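Local coordinates for possible transcriptional regulator, ArsR family protein (Rhodococcus sp., PDB 2OQG) that probably binds DNA through a winged helix-turn-helix domain and regulates transcription, as in other ArsR-family proteins, at residues His54-Ala57 against Leu58-Cys61. Numbering follows the deposited sequence.
Sequences HLNA and LQAC
Q59 and L55 meet one turn apart near the C-terminal end of helix 48-60, the second helix of the helix-turn-helix and probably the DNA-recognition helix. Backbone bonds come first. L58 N, Q59 N and A60 N donate to the carbonyl oxygens of H54, L55 and N56. L58 CG also sits 3.2 Å from H54 O, beside the first of these bonds. The last bond, C61 N to A57 O, is longer at 3.2 Å and more bent, at 138°. C61 is where the chain leaves helical geometry.

The side-chain polar contacts centre on Q59. Its CG is anti to the carbonyl carbon (chi1 -61°), and the extended chain then runs back along the preceding turn. CG lies 3.1 Å from L55 O. NE2 makes a weak hydrogen bond to L55 O at 3.3 Å, so that oxygen has two donors. NE2 also donates to a water at 2.9 Å. The water gives a weak bond to N56 OD1, bridging two amides whose planes are 35° apart. A leucine here has no amide, so the water would probably lose its donor and the bridge to N56 OD1 would be broken, leaving L55 O with its backbone donor alone.

L55 and L58 are buried. L58 packs on I26, A17 and V64, and L55 on L30 and Y75. The helix end thus pairs an apolar face against the domain core with one water joining the amides of N56 and Q59 on the more exposed side, while Q59 also touches V64, S66 and Y75 of the two-stranded wing.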
loop_
_atom_site.group_PDB
_atom_site.type_symbol
_atom_site.label_atom_id
_atom_site.label_comp_id
_atom_site.label_asym_id
_atom_site.label_seq_id
_atom_site.Cartn_x
_atom_site.Cartn_y
_atom_site.Cartn_z
ATOM N N HIS A 54 4.507 5.613 20.071
ATOM C CA HIS A 54 3.676 4.391 20.124
ATOM C C HIS A 54 3.815 3.634 18.794
ATOM O O HIS A 54 3.939 2.397 18.825
ATOM C CB HIS A 54 2.229 4.749 20.347
ATOM C CG HIS A 54 1.894 5.165 21.748
ATOM N ND1 HIS A 54 2.286 4.455 22.863
ATOM C CD2 HIS A 54 1.189 6.231 22.213
ATOM C CE1 HIS A 54 1.839 5.058 23.953
ATOM N NE2 HIS A 54 1.167 6.138 23.583
ATOM N N LEU A 55 3.726 4.343 17.664
ATOM C CA LEU A 55 3.826 3.676 16.353
ATOM C C LEU A 55 5.171 2.984 16.182
ATOM O O LEU A 55 5.249 1.863 15.680
ATOM C CB LEU A 55 3.575 4.604 15.209
ATOM C CG LEU A 55 2.136 5.057 15.084
ATOM C CD1 LEU A 55 2.111 6.235 14.101
ATOM C CD2 LEU A 55 1.162 3.878 14.655
ATOM N N ASN A 56 6.234 3.650 16.624
ATOM C CA ASN A 56 7.588 3.059 16.481
ATOM C C ASN A 56 7.652 1.780 17.304
ATOM O O ASN A 56 8.219 0.755 16.839
ATOM C CB ASN A 56 8.679 4.071 16.918
ATOM C CG ASN A 56 8.786 5.228 15.955
ATOM O OD1 ASN A 56 8.270 5.145 14.841
ATOM N ND2 ASN A 56 9.443 6.334 16.375
ATOM N N ALA A 57 7.087 1.828 18.512
ATOM C CA ALA A 57 7.124 0.648 19.409
ATOM C C ALA A 57 6.315 -0.470 18.777
ATOM O O ALA A 57 6.774 -1.653 18.741
ATOM C CB ALA A 57 6.584 0.984 20.772
ATOM N N LEU A 58 5.128 -0.110 18.268
ATOM C CA LEU A 58 4.288 -1.131 17.594
ATOM C C LEU A 58 4.947 -1.726 16.340
ATOM O O LEU A 58 4.823 -2.958 16.081
ATOM C CB LEU A 58 2.899 -0.570 17.265
ATOM C CG LEU A 58 2.069 -0.206 18.480
ATOM C CD1 LEU A 58 0.829 0.596 18.033
ATOM C CD2 LEU A 58 1.650 -1.499 19.276
ATOM N N GLN A 59 5.625 -0.912 15.533
ATOM C CA GLN A 59 6.301 -1.464 14.352
ATOM C C GLN A 59 7.477 -2.333 14.755
ATOM O O GLN A 59 7.742 -3.379 14.119
ATOM C CB GLN A 59 6.788 -0.332 13.435
ATOM C CG GLN A 59 5.694 0.529 12.914
ATOM C CD GLN A 59 6.229 1.686 12.077
ATOM O OE1 GLN A 59 6.499 1.555 10.893
ATOM N NE2 GLN A 59 6.434 2.798 12.726
ATOM N N ALA A 60 8.181 -1.926 15.821
ATOM C CA ALA A 60 9.396 -2.648 16.203
ATOM C C ALA A 60 9.093 -4.056 16.659
ATOM O O ALA A 60 9.955 -4.911 16.596
ATOM C CB ALA A 60 10.186 -1.881 17.332
ATOM N N CYS A 61 7.907 -4.284 17.209
ATOM C CA CYS A 61 7.598 -5.626 17.704
ATOM C C CYS A 61 6.671 -6.338 16.721
ATOM O O CYS A 61 6.221 -7.457 17.002
ATOM C CB CYS A 61 7.006 -5.530 19.116
ATOM S SG CYS A 61 5.385 -4.876 19.109
HETATM O O HOH W 1 6.749 5.515 11.895
#